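Peptidase S15/CocE/NonD (Thaumarchaeota archaeon SCGC AB-539-E09, PDB 4PF1) is a serine aminopeptidase of the S15 family with an alpha/beta-hydrolase fold, probably removing residues from the N-termini of peptides. Local coordinates at residues A[48-53]-A[70-75]; A[61-66]-A[97-102]; A[89-94]-A[156-161]; A[178-183]-A[357-362]. All blocks are in the same frame, centred on the assembly; numbering follows the deposited sequence.

Interaction 1. Residues A[48-53]-A[70-75]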
loop_
_atom_site.group_PDB
_atom_site.type_symbol
_atom_site.label_atom_id
_atom_site.label_comp_id
_atom_site.label_asym_id
_atom_site.label_seq_id
_atom_site.Cartn_x
_atom_site.Cartn_y
_atom_site.Cartn_z
ATOM N N ASN A 48 10.416 14.115 -38.572
ATOM C CA ASN A 48 11.362 14.056 -37.463
ATOM C C ASN A 48 11.698 12.601 -37.140
ATOM O O ASN A 48 10.802 11.816 -36.820
ATOM C CB ASN A 48 10.806 14.783 -36.241
ATOM C CG ASN A 48 11.807 14.969 -35.136
ATOM O OD1 ASN A 48 13.004 15.189 -35.372
ATOM N ND2 ASN A 48 11.337 14.896 -33.900
ATOM N N THR A 49 12.984 12.231 -37.282
ATOM C CA THR A 49 13.428 10.850 -37.113
ATOM C C THR A 49 14.541 10.749 -36.062
ATOM O O THR A 49 15.592 11.376 -36.201
ATOM C CB THR A 49 13.861 10.284 -38.474
ATOM O OG1 THR A 49 12.912 10.682 -39.469
ATOM C CG2 THR A 49 13.987 8.778 -38.466
ATOM N N ILE A 50 14.305 9.937 -35.022
ATOM C CA ILE A 50 15.252 9.732 -33.923
ATOM C C ILE A 50 15.931 8.381 -34.105
ATOM O O ILE A 50 15.277 7.344 -33.996
ATOM C CB ILE A 50 14.551 9.858 -32.531
ATOM C CG1 ILE A 50 13.665 11.146 -32.414
ATOM C CG2 ILE A 50 15.547 9.721 -31.365
ATOM C CD1 ILE A 50 14.334 12.518 -32.838
ATOM N N ILE A 51 17.241 8.400 -34.387
ATOM C CA ILE A 51 18.036 7.197 -34.639
ATOM C C ILE A 51 18.978 6.925 -33.451
ATOM O O ILE A 51 19.829 7.759 -33.125
ATOM C CB ILE A 51 18.814 7.333 -35.982
ATOM C CG1 ILE A 51 17.866 7.724 -37.143
ATOM C CG2 ILE A 51 19.586 6.047 -36.310
ATOM C CD1 ILE A 51 18.468 8.695 -38.163
ATOM N N LEU A 52 18.815 5.759 -32.811
ATOM C CA LEU A 52 19.638 5.360 -31.670
ATOM C C LEU A 52 20.605 4.258 -32.095
ATOM O O LEU A 52 20.185 3.139 -32.401
ATOM C CB LEU A 52 18.765 4.908 -30.476
ATOM C CG LEU A 52 17.608 5.841 -30.072
ATOM C CD1 LEU A 52 16.714 5.177 -29.059
ATOM C CD2 LEU A 52 18.121 7.176 -29.528
ATOM N N ILE A 53 21.896 4.594 -32.167
ATOM C CA ILE A 53 22.920 3.649 -32.596
ATOM C C ILE A 53 23.767 3.225 -31.394
ATOM O O ILE A 53 24.388 4.078 -30.760
ATOM C CB ILE A 53 23.809 4.232 -33.739
ATOM C CG1 ILE A 53 22.966 4.979 -34.801
ATOM C CG2 ILE A 53 24.672 3.126 -34.373
ATOM C CD1 ILE A 53 23.701 6.086 -35.538
ATOM N N HIS A 70 5.019 11.485 -29.999
ATOM C CA HIS A 70 6.276 12.177 -29.653
ATOM C C HIS A 70 7.485 11.221 -29.630
ATOM O O HIS A 70 7.865 10.724 -28.566
ATOM C CB HIS A 70 6.129 12.908 -28.291
ATOM C CG HIS A 70 6.978 14.128 -28.124
ATOM N ND1 HIS A 70 7.888 14.523 -29.091
ATOM C CD2 HIS A 70 7.001 15.022 -27.110
ATOM C CE1 HIS A 70 8.445 15.629 -28.625
ATOM N NE2 HIS A 70 7.941 15.969 -27.439
ATOM N N ALA A 71 8.117 11.017 -30.806
ATOM C CA ALA A 71 9.296 10.156 -30.980
ATOM C C ALA A 71 10.426 10.524 -30.007
ATOM O O ALA A 71 11.109 9.630 -29.510
ATOM C CB ALA A 71 9.800 10.241 -32.413
ATOM N N GLU A 72 10.604 11.839 -29.722
ATOM C CA GLU A 72 11.630 12.342 -28.807
ATOM C C GLU A 72 11.326 11.954 -27.345
ATOM O O GLU A 72 12.255 11.830 -26.548
ATOM C CB GLU A 72 11.799 13.866 -28.952
ATOM C CG GLU A 72 12.893 14.243 -29.940
ATOM C CD GLU A 72 12.894 15.676 -30.442
ATOM O OE1 GLU A 72 13.141 16.596 -29.629
ATOM O OE2 GLU A 72 12.726 15.870 -31.667
ATOM N N ARG A 73 10.036 11.730 -27.007
ATOM C CA ARG A 73 9.645 11.293 -25.665
ATOM C C ARG A 73 9.606 9.761 -25.590
ATOM O O ARG A 73 10.013 9.202 -24.575
ATOM C CB ARG A 73 8.305 11.901 -25.234
ATOM C CG ARG A 73 8.105 11.870 -23.711
ATOM C CD ARG A 73 6.783 12.468 -23.271
ATOM N NE ARG A 73 5.644 11.624 -23.636
ATOM C CZ ARG A 73 4.632 12.027 -24.398
ATOM N NH1 ARG A 73 4.601 13.267 -24.874
ATOM N NH2 ARG A 73 3.638 11.196 -24.684
ATOM N N ARG A 74 9.162 9.080 -26.678
ATOM C CA ARG A 74 9.141 7.602 -26.744
ATOM C C ARG A 74 10.569 7.033 -26.583
ATOM O O ARG A 74 10.746 5.997 -25.944
ATOM C CB ARG A 74 8.522 7.101 -28.069
ATOM C CG ARG A 74 7.073 7.559 -28.334
ATOM C CD ARG A 74 6.021 6.724 -27.632
ATOM N NE ARG A 74 5.983 5.350 -28.129
ATOM C CZ ARG A 74 6.238 4.280 -27.382
ATOM N NH1 ARG A 74 6.525 4.415 -26.091
ATOM N NH2 ARG A 74 6.191 3.066 -27.912
ATOM N N THR A 75 11.580 7.752 -27.129
ATOM C CA THR A 75 13.001 7.382 -27.063
ATOM C C THR A 75 13.684 7.945 -25.797
ATOM O O THR A 75 14.918 8.047 -25.753
ATOM C CB THR A 75 13.740 7.851 -28.318
ATOM O OG1 THR A 75 13.490 9.243 -28.528
ATOM C CG2 THR A 75 13.375 7.049 -29.539
HETATM O O HOH W 1 9.436 14.432 -31.375
#
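Asn48 and Glu72 make the polar link between strand 46-54 and the short helix 71-74. Asn48 ND2 donates to Glu72 OE2 at 2.8 Å, reaching the carboxylate oxygen on its anti side, with the amide and carboxylate planes turned 75° apart. With CG anti to the backbone N (chi1 -170°), the Asn48 amide is carried out toward the helix. Next to this bond, toward Leu52, the contact is apolar. Ile50 CD1 rests on the aliphatic part of Glu72, 3.7 Å from its CG, while Ile50 CG1 meets Ala71 CB at 4.0 Å. The other branch, Ile50 CG2, packs against Thr75, whose CG2 also takes Leu52 CD1 at 3.9 Å.

Further out, Thr75, just past the helix, turns OG1 back onto its last turn and donates to Ala71 O at 2.6 Å, a carbonyl that also receives Thr75 N. A water accepts from Glu72 N and, weakly, from Asn48 ND2, and it is hydrogen-bonded to His70 ND1 as well. Asp105 takes bonds from both sides, OD2 from Asn48 ND2 and OD1 from Ala71 N. This is alpha/beta packing: a one-turn helix, entered from strand 60-67, laid on one face of the alpha/beta-hydrolase sheet.

Interaction 2. Residues A[61-66]-A[97-102]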
loop_
_atom_site.group_PDB
_atom_site.type_symbol
_atom_site.label_atom_id
_atom_site.label_comp_id
_atom_site.label_asym_id
_atom_site.label_seq_id
_atom_site.Cartn_x
_atom_site.Cartn_y
_atom_site.Cartn_z
ATOM N N PRO A 61 21.078 -4.789 -37.746
ATOM C CA PRO A 61 19.825 -4.354 -38.394
ATOM C C PRO A 61 19.168 -3.141 -37.724
ATOM O O PRO A 61 19.598 -2.703 -36.651
ATOM C CB PRO A 61 18.932 -5.588 -38.296
ATOM C CG PRO A 61 19.419 -6.315 -37.110
ATOM C CD PRO A 61 20.900 -6.074 -37.035
ATOM N N ILE A 62 18.109 -2.609 -38.369
ATOM C CA ILE A 62 17.332 -1.470 -37.874
ATOM C C ILE A 62 15.930 -1.939 -37.463
ATOM O O ILE A 62 15.304 -2.723 -38.177
ATOM C CB ILE A 62 17.266 -0.337 -38.947
ATOM C CG1 ILE A 62 18.660 0.299 -39.189
ATOM C CG2 ILE A 62 16.208 0.742 -38.595
ATOM C CD1 ILE A 62 18.799 1.033 -40.542
ATOM N N VAL A 63 15.434 -1.440 -36.324
ATOM C CA VAL A 63 14.076 -1.721 -35.870
ATOM C C VAL A 63 13.324 -0.361 -35.818
ATOM O O VAL A 63 13.688 0.524 -35.041
ATOM C CB VAL A 63 14.024 -2.562 -34.555
ATOM C CG1 VAL A 63 14.721 -1.866 -33.389
ATOM C CG2 VAL A 63 12.596 -2.954 -34.198
ATOM N N LEU A 64 12.375 -0.167 -36.753
ATOM C CA LEU A 64 11.657 1.092 -36.957
ATOM C C LEU A 64 10.255 1.100 -36.338
ATOM O O LEU A 64 9.493 0.149 -36.496
ATOM C CB LEU A 64 11.562 1.391 -38.483
ATOM C CG LEU A 64 10.688 2.586 -38.942
ATOM C CD1 LEU A 64 11.273 3.921 -38.491
ATOM C CD2 LEU A 64 10.506 2.581 -40.443
ATOM N N THR A 65 9.909 2.219 -35.682
ATOM C CA THR A 65 8.585 2.453 -35.114
ATOM C C THR A 65 8.144 3.868 -35.507
ATOM O O THR A 65 8.884 4.826 -35.293
ATOM C CB THR A 65 8.580 2.214 -33.596
ATOM O OG1 THR A 65 9.129 0.919 -33.323
ATOM C CG2 THR A 65 7.176 2.314 -32.997
ATOM N N ARG A 66 6.964 3.981 -36.128
ATOM C CA ARG A 66 6.418 5.257 -36.594
ATOM C C ARG A 66 5.242 5.626 -35.691
ATOM O O ARG A 66 4.279 4.863 -35.589
ATOM C CB ARG A 66 6.032 5.161 -38.081
ATOM C CG ARG A 66 7.193 4.629 -38.950
ATOM C CD ARG A 66 6.954 4.736 -40.443
ATOM N NE ARG A 66 6.850 6.129 -40.874
ATOM C CZ ARG A 66 5.711 6.717 -41.222
ATOM N NH1 ARG A 66 5.698 7.994 -41.564
ATOM N NH2 ARG A 66 4.575 6.030 -41.226
ATOM N N ALA A 97 20.258 -6.950 -28.126
ATOM C CA ALA A 97 20.867 -7.528 -29.332
ATOM C C ALA A 97 21.705 -6.478 -30.089
ATOM O O ALA A 97 22.365 -6.808 -31.077
ATOM C CB ALA A 97 19.784 -8.091 -30.243
ATOM N N ARG A 98 21.671 -5.212 -29.609
ATOM C CA ARG A 98 22.407 -4.057 -30.142
ATOM C C ARG A 98 21.953 -3.682 -31.573
ATOM O O ARG A 98 22.775 -3.330 -32.426
ATOM C CB ARG A 98 23.934 -4.261 -30.054
ATOM C CG ARG A 98 24.415 -4.493 -28.620
ATOM C CD ARG A 98 25.896 -4.795 -28.543
ATOM N NE ARG A 98 26.708 -3.593 -28.733
ATOM C CZ ARG A 98 27.700 -3.493 -29.613
ATOM N NH1 ARG A 98 28.386 -2.364 -29.721
ATOM N NH2 ARG A 98 28.019 -4.526 -30.385
ATOM N N TYR A 99 20.624 -3.702 -31.802
ATOM C CA TYR A 99 20.000 -3.242 -33.050
ATOM C C TYR A 99 20.039 -1.727 -33.077
ATOM O O TYR A 99 20.143 -1.100 -32.017
ATOM C CB TYR A 99 18.511 -3.678 -33.096
ATOM C CG TYR A 99 18.202 -5.077 -33.592
ATOM C CD1 TYR A 99 19.074 -6.136 -33.347
ATOM C CD2 TYR A 99 16.983 -5.366 -34.195
ATOM C CE1 TYR A 99 18.771 -7.432 -33.759
ATOM C CE2 TYR A 99 16.662 -6.660 -34.597
ATOM C CZ TYR A 99 17.561 -7.691 -34.379
ATOM O OH TYR A 99 17.263 -8.961 -34.804
ATOM N N ILE A 100 19.862 -1.126 -34.255
ATOM C CA ILE A 100 19.685 0.316 -34.339
ATOM C C ILE A 100 18.185 0.552 -34.121
ATOM O O ILE A 100 17.365 -0.081 -34.791
ATOM C CB ILE A 100 20.225 0.901 -35.679
ATOM C CG1 ILE A 100 21.770 0.935 -35.677
ATOM C CG2 ILE A 100 19.647 2.300 -35.947
ATOM C CD1 ILE A 100 22.423 0.803 -37.061
ATOM N N ILE A 101 17.827 1.365 -33.118
ATOM C CA ILE A 101 16.421 1.624 -32.801
ATOM C C ILE A 101 16.035 3.005 -33.330
ATOM O O ILE A 101 16.668 4.007 -32.982
ATOM C CB ILE A 101 16.132 1.454 -31.285
ATOM C CG1 ILE A 101 16.537 0.032 -30.811
ATOM C CG2 ILE A 101 14.649 1.740 -30.974
ATOM C CD1 ILE A 101 17.036 -0.050 -29.423
ATOM N N VAL A 102 15.017 3.046 -34.209
ATOM C CA VAL A 102 14.581 4.281 -34.856
ATOM C C VAL A 102 13.105 4.574 -34.557
ATOM O O VAL A 102 12.242 3.724 -34.791
ATOM C CB VAL A 102 14.845 4.242 -36.393
ATOM C CG1 VAL A 102 14.347 5.509 -37.072
ATOM C CG2 VAL A 102 16.324 4.021 -36.701
#
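Pro61 and Tyr99 meet at the start of the pairing of strands 60-67 and 100-105; beyond them runs a parallel ladder. Ile100 N donates to Pro61 O, Val63 N to Ile100 O at 2.8 Å, Val102 N to Val63 O, and Thr65 N to Val102 O at 2.9 Å. Strand 61-66 therefore uses every second residue, Pro61, Val63 and Thr65, to bond either side of Ile100 and Val102. The two segment axes run at 19° to each other. Weaker CA-H...O contacts run from Ile62 CA to Ile100 O and from Leu64 CA to Val102 O.

The aromatic contact is a CH-pi interaction: Pro61 CG sits 3.5 Å from the centroid of the Tyr99 ring, over its centre, while Val63 CB comes to the ring edge. Tyr99 OH bonds to Asp361 of helix 347-365.

Aliphatic pairs lie on both faces. On one, Ile62 CG1 packs on Ile100 CB at 3.9 Å, and Val102 lies between two neighbours, its CG2 3.8 Å from Ile62 CG2 and its CG1 3.7 Å from Leu64 CD1. On the other, Val63 and Ile101 extend together in one direction. Val63 CG1, between the backbone N and the carbonyl carbon (chi1 60°), is thereby set 3.7 Å from Ile101 CG1.

All the touching residues are buried, so the ladder's amides and carbonyls satisfy one another in an apolar setting, with little competition from bulk water.

Interaction 3. Residues A[89-94]-A[156-161]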
loop_
_atom_site.group_PDB
_atom_site.type_symbol
_atom_site.label_atom_id
_atom_site.label_comp_id
_atom_site.label_asym_id
_atom_site.label_seq_id
_atom_site.Cartn_x
_atom_site.Cartn_y
_atom_site.Cartn_z
ATOM N N GLN A 89 9.875 -0.495 -23.259
ATOM C CA GLN A 89 10.082 -1.896 -22.857
ATOM C C GLN A 89 9.929 -2.864 -24.041
ATOM O O GLN A 89 10.565 -3.912 -24.050
ATOM C CB GLN A 89 9.124 -2.287 -21.717
ATOM C CG GLN A 89 9.521 -1.696 -20.368
ATOM C CD GLN A 89 8.337 -1.509 -19.454
ATOM O OE1 GLN A 89 7.490 -0.629 -19.660
ATOM N NE2 GLN A 89 8.270 -2.312 -18.402
ATOM N N MET A 90 9.132 -2.482 -25.056
ATOM C CA MET A 90 8.928 -3.256 -26.282
ATOM C C MET A 90 10.263 -3.552 -26.985
ATOM O O MET A 90 10.435 -4.640 -27.532
ATOM C CB MET A 90 7.988 -2.490 -27.230
ATOM C CG MET A 90 7.699 -3.216 -28.543
ATOM S SD MET A 90 6.668 -2.254 -29.678
ATOM C CE MET A 90 7.771 -0.908 -30.069
ATOM N N ASN A 91 11.209 -2.594 -26.935
ATOM C CA ASN A 91 12.516 -2.702 -27.587
ATOM C C ASN A 91 13.615 -3.308 -26.680
ATOM O O ASN A 91 14.793 -3.206 -27.029
ATOM C CB ASN A 91 12.970 -1.324 -28.087
ATOM C CG ASN A 91 12.136 -0.781 -29.209
ATOM O OD1 ASN A 91 11.171 -0.047 -28.991
ATOM N ND2 ASN A 91 12.506 -1.110 -30.440
ATOM N N ASP A 92 13.245 -3.957 -25.545
ATOM C CA ASP A 92 14.244 -4.524 -24.622
ATOM C C ASP A 92 15.144 -5.574 -25.300
ATOM O O ASP A 92 16.369 -5.479 -25.190
ATOM C CB ASP A 92 13.602 -5.099 -23.333
ATOM C CG ASP A 92 12.449 -6.092 -23.495
ATOM O OD1 ASP A 92 12.148 -6.483 -24.649
ATOM O OD2 ASP A 92 11.809 -6.423 -22.477
ATOM N N THR A 93 14.551 -6.525 -26.046
ATOM C CA THR A 93 15.325 -7.576 -26.714
ATOM C C THR A 93 16.150 -7.017 -27.893
ATOM O O THR A 93 17.269 -7.483 -28.108
ATOM C CB THR A 93 14.427 -8.741 -27.146
ATOM O OG1 THR A 93 13.535 -8.309 -28.171
ATOM C CG2 THR A 93 13.651 -9.335 -25.992
ATOM N N THR A 94 15.620 -6.007 -28.630
ATOM C CA THR A 94 16.338 -5.401 -29.771
ATOM C C THR A 94 17.513 -4.548 -29.284
ATOM O O THR A 94 18.541 -4.489 -29.958
ATOM C CB THR A 94 15.400 -4.580 -30.668
ATOM O OG1 THR A 94 14.796 -3.538 -29.905
ATOM C CG2 THR A 94 14.343 -5.431 -31.355
ATOM N N ALA A 156 13.258 -3.879 -39.887
ATOM C CA ALA A 156 12.024 -4.482 -39.400
ATOM C C ALA A 156 11.176 -3.409 -38.743
ATOM O O ALA A 156 11.723 -2.490 -38.134
ATOM C CB ALA A 156 12.321 -5.596 -38.415
ATOM N N ALA A 157 9.850 -3.493 -38.897
ATOM C CA ALA A 157 8.940 -2.530 -38.289
ATOM C C ALA A 157 8.132 -3.194 -37.183
ATOM O O ALA A 157 7.548 -4.258 -37.399
ATOM C CB ALA A 157 8.015 -1.935 -39.340
ATOM N N ILE A 158 8.164 -2.612 -35.971
ATOM C CA ILE A 158 7.431 -3.134 -34.815
ATOM C C ILE A 158 6.683 -1.979 -34.124
ATOM O O ILE A 158 7.039 -0.810 -34.313
ATOM C CB ILE A 158 8.352 -3.929 -33.820
ATOM C CG1 ILE A 158 9.170 -2.991 -32.894
ATOM C CG2 ILE A 158 9.251 -4.950 -34.554
ATOM C CD1 ILE A 158 9.845 -3.688 -31.679
ATOM N N GLY A 159 5.654 -2.316 -33.351
ATOM C CA GLY A 159 4.849 -1.328 -32.645
ATOM C C GLY A 159 3.453 -1.801 -32.313
ATOM O O GLY A 159 2.939 -2.727 -32.944
ATOM N N GLY A 160 2.844 -1.154 -31.325
ATOM C CA GLY A 160 1.495 -1.472 -30.875
ATOM C C GLY A 160 0.497 -0.349 -31.070
ATOM O O GLY A 160 0.879 0.825 -31.100
ATOM N N SER A 161 -0.806 -0.710 -31.181
ATOM C CA SER A 161 -1.934 0.224 -31.347
ATOM C C SER A 161 -1.782 1.051 -32.648
ATOM O O SER A 161 -1.757 0.458 -33.731
ATOM C CB SER A 161 -2.064 1.124 -30.120
ATOM O OG SER A 161 -3.366 1.668 -30.007
#
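Met90 and Gly159 bring the two backbones nearest, with their CA atoms 7.8 Å apart, where the 3-10 turn 89-90 passes over the end of strand 154-160. Met90 does most of the touching. Its chain runs out fully extended through SD, with CG anti to the backbone N (chi1 -180°), then bends at the last torsion (chi3 66°), which swings CE round to Ile158. SD lies 3.6 Å from Gly159 CA, and CE is 3.8 Å from Ile158 CG1. The Met90 and Ile158 chains run antiparallel alongside each other, and Ile158 CD1 also meets Met90 CG at 3.8 Å. Asn91 extends this patch, its ND2 3.9 Å from Ile158 CD1, while its OD1 bonds to Tyr103 OH. Thr94 OG1 donates to Asn91 O at 2.9 Å from above the carbonyl plane.

The strand leads into Ser161, whose OG bonds to His328 NE2; with Asp295 they have the geometry of a Ser-His-Asp triad, consistent with the nucleophile elbow of alpha/beta hydrolases. Gly159 has backbone angles at which a CB would press on the preceding carbonyl oxygen. Between the segments the chemistry is purely van der Waals, so sulfur and methyl groups pack against the strand that leads to the probable nucleophile, without any polar bond between the two segments fixing them.

Interaction 4. Residues A[178-183]-A[357-362]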
loop_
_atom_site.group_PDB
_atom_site.type_symbol
_atom_site.label_atom_id
_atom_site.label_comp_id
_atom_site.label_asym_id
_atom_site.label_seq_id
_atom_site.Cartn_x
_atom_site.Cartn_y
_atom_site.Cartn_z
ATOM N N LEU A 178 12.917 -3.886 -46.062
ATOM C CA LEU A 178 12.006 -4.360 -45.011
ATOM C C LEU A 178 11.940 -5.894 -45.061
ATOM O O LEU A 178 11.492 -6.465 -46.065
ATOM C CB LEU A 178 10.604 -3.727 -45.133
ATOM C CG LEU A 178 9.610 -4.105 -44.017
ATOM C CD1 LEU A 178 9.894 -3.331 -42.733
ATOM C CD2 LEU A 178 8.187 -3.884 -44.463
ATOM N N LYS A 179 12.419 -6.553 -43.985
ATOM C CA LYS A 179 12.555 -8.007 -43.921
ATOM C C LYS A 179 11.506 -8.698 -43.044
ATOM O O LYS A 179 11.306 -9.898 -43.208
ATOM C CB LYS A 179 13.970 -8.396 -43.436
ATOM C CG LYS A 179 15.122 -7.819 -44.281
ATOM C CD LYS A 179 15.101 -8.296 -45.751
ATOM C CE LYS A 179 16.076 -7.520 -46.605
ATOM N NZ LYS A 179 15.999 -7.915 -48.035
ATOM N N ALA A 180 10.869 -7.969 -42.097
ATOM C CA ALA A 180 9.854 -8.536 -41.189
ATOM C C ALA A 180 9.059 -7.445 -40.476
ATOM O O ALA A 180 9.535 -6.318 -40.361
ATOM C CB ALA A 180 10.521 -9.439 -40.152
ATOM N N VAL A 181 7.856 -7.791 -39.971
ATOM C CA VAL A 181 7.013 -6.869 -39.194
ATOM C C VAL A 181 6.432 -7.581 -37.958
ATOM O O VAL A 181 6.113 -8.772 -38.019
ATOM C CB VAL A 181 5.883 -6.177 -40.017
ATOM C CG1 VAL A 181 6.436 -5.092 -40.937
ATOM C CG2 VAL A 181 5.044 -7.189 -40.791
ATOM N N VAL A 182 6.301 -6.844 -36.837
ATOM C CA VAL A 182 5.706 -7.360 -35.603
ATOM C C VAL A 182 4.602 -6.366 -35.134
ATOM O O VAL A 182 4.847 -5.537 -34.246
ATOM C CB VAL A 182 6.750 -7.668 -34.481
ATOM C CG1 VAL A 182 6.080 -8.325 -33.274
ATOM C CG2 VAL A 182 7.886 -8.550 -34.997
ATOM N N PRO A 183 3.389 -6.409 -35.737
ATOM C CA PRO A 183 2.333 -5.489 -35.288
ATOM C C PRO A 183 1.630 -5.987 -34.009
ATOM O O PRO A 183 1.046 -7.074 -33.996
ATOM C CB PRO A 183 1.384 -5.424 -36.490
ATOM C CG PRO A 183 1.592 -6.706 -37.226
ATOM C CD PRO A 183 2.914 -7.299 -36.820
ATOM N N GLN A 357 12.325 -12.034 -30.644
ATOM C CA GLN A 357 13.738 -11.808 -30.964
ATOM C C GLN A 357 14.294 -12.902 -31.927
ATOM O O GLN A 357 14.870 -12.519 -32.943
ATOM C CB GLN A 357 14.605 -11.667 -29.698
ATOM C CG GLN A 357 15.973 -10.993 -29.944
ATOM C CD GLN A 357 15.895 -9.651 -30.662
ATOM O OE1 GLN A 357 15.035 -8.802 -30.386
ATOM N NE2 GLN A 357 16.817 -9.424 -31.583
ATOM N N PRO A 358 14.046 -14.232 -31.726
ATOM C CA PRO A 358 14.545 -15.218 -32.709
ATOM C C PRO A 358 13.889 -15.052 -34.088
ATOM O O PRO A 358 14.544 -15.298 -35.098
ATOM C CB PRO A 358 14.194 -16.568 -32.073
ATOM C CG PRO A 358 14.031 -16.275 -30.621
ATOM C CD PRO A 358 13.405 -14.916 -30.586
ATOM N N PHE A 359 12.614 -14.594 -34.128
ATOM C CA PHE A 359 11.899 -14.290 -35.376
ATOM C C PHE A 359 12.656 -13.191 -36.138
ATOM O O PHE A 359 13.002 -13.379 -37.304
ATOM C CB PHE A 359 10.443 -13.851 -35.073
ATOM C CG PHE A 359 9.668 -13.260 -36.233
ATOM C CD1 PHE A 359 9.055 -14.081 -37.174
ATOM C CD2 PHE A 359 9.515 -11.883 -36.360
ATOM C CE1 PHE A 359 8.319 -13.535 -38.232
ATOM C CE2 PHE A 359 8.784 -11.338 -37.422
ATOM C CZ PHE A 359 8.193 -12.167 -38.351
ATOM N N LEU A 360 12.958 -12.068 -35.448
ATOM C CA LEU A 360 13.677 -10.926 -36.017
ATOM C C LEU A 360 15.114 -11.287 -36.387
ATOM O O LEU A 360 15.559 -10.937 -37.479
ATOM C CB LEU A 360 13.675 -9.728 -35.045
ATOM C CG LEU A 360 12.310 -9.101 -34.716
ATOM C CD1 LEU A 360 12.434 -8.107 -33.583
ATOM C CD2 LEU A 360 11.687 -8.435 -35.944
ATOM N N ASP A 361 15.835 -12.000 -35.490
ATOM C CA ASP A 361 17.229 -12.390 -35.719
ATOM C C ASP A 361 17.386 -13.270 -36.960
ATOM O O ASP A 361 18.374 -13.121 -37.679
ATOM C CB ASP A 361 17.822 -13.094 -34.488
ATOM C CG ASP A 361 18.142 -12.160 -33.334
ATOM O OD1 ASP A 361 18.522 -10.995 -33.595
ATOM O OD2 ASP A 361 18.075 -12.612 -32.172
ATOM N N HIS A 362 16.400 -14.150 -37.243
ATOM C CA HIS A 362 16.460 -15.010 -38.422
ATOM C C HIS A 362 16.381 -14.198 -39.728
ATOM O O HIS A 362 17.189 -14.424 -40.623
ATOM C CB HIS A 362 15.365 -16.092 -38.400
ATOM C CG HIS A 362 15.224 -16.811 -39.710
ATOM N ND1 HIS A 362 16.240 -17.605 -40.210
ATOM C CD2 HIS A 362 14.225 -16.757 -40.622
ATOM C CE1 HIS A 362 15.820 -18.030 -41.392
ATOM N NE2 HIS A 362 14.609 -17.555 -41.678
#
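Phe359 drives the tight part of this contact, its CE2 corner reaching between Ala180 and Val182 on strand 178-184. CE2 of Phe359 is 3.8 Å from Ala180 CB and 3.8 Å from Val182 CG2, and the carbonyl oxygen of Val181 lies at the same distance from that carbon. All three partners approach the ring obliquely. With CG anti to the backbone N (chi1 169°), the ring is carried out toward the strand. Beside it Leu360 CD2 meets Val182 CG2 at 3.9 Å, so one valine methyl touches both helix residues.

Helix 347-365 runs nearly antiparallel to the strand here, at 167° between the segment axes, and packs on the central parallel sheet of the alpha/beta-hydrolase fold. Phe359 also touches Leu288 of the next strand and meets the ring of Tyr363 edge-to-face, while Leu360 reaches back to Ala156.

The looser pair is Ala180 with Leu360, CB to CD2 4.5 Å. Pro358, Asp361 and His362 lie on the partly exposed side of the helix, away from the strand. The amide of buried Gln357 links the two sides: its NE2 donates to Asp361 OD1, one turn on, at 3.1 Å and from above the carboxylate plane.

In the fold
All four contacts are buried and reach one mixed sheet, but they differ in kind. Interaction 2 is strand on strand, held by backbone bonds; the other three lay helix or turn on the sheet through side chains. Interaction 1, toward one border of the sheet, is the one with a polar side-chain bond and a water, while interactions 3 and 4 are apolar across their segments. Neighbouring strands join them: Leu52 N to Ile101 O links 1 with 2, Leu64 N to Ala156 O links 2 with 3, and Ala157 O to Val182 N links 3 with 4. Helix 347-365 in interaction 4 also bonds to both 89-94 and 97-102, the former through Gln357 to Thr93.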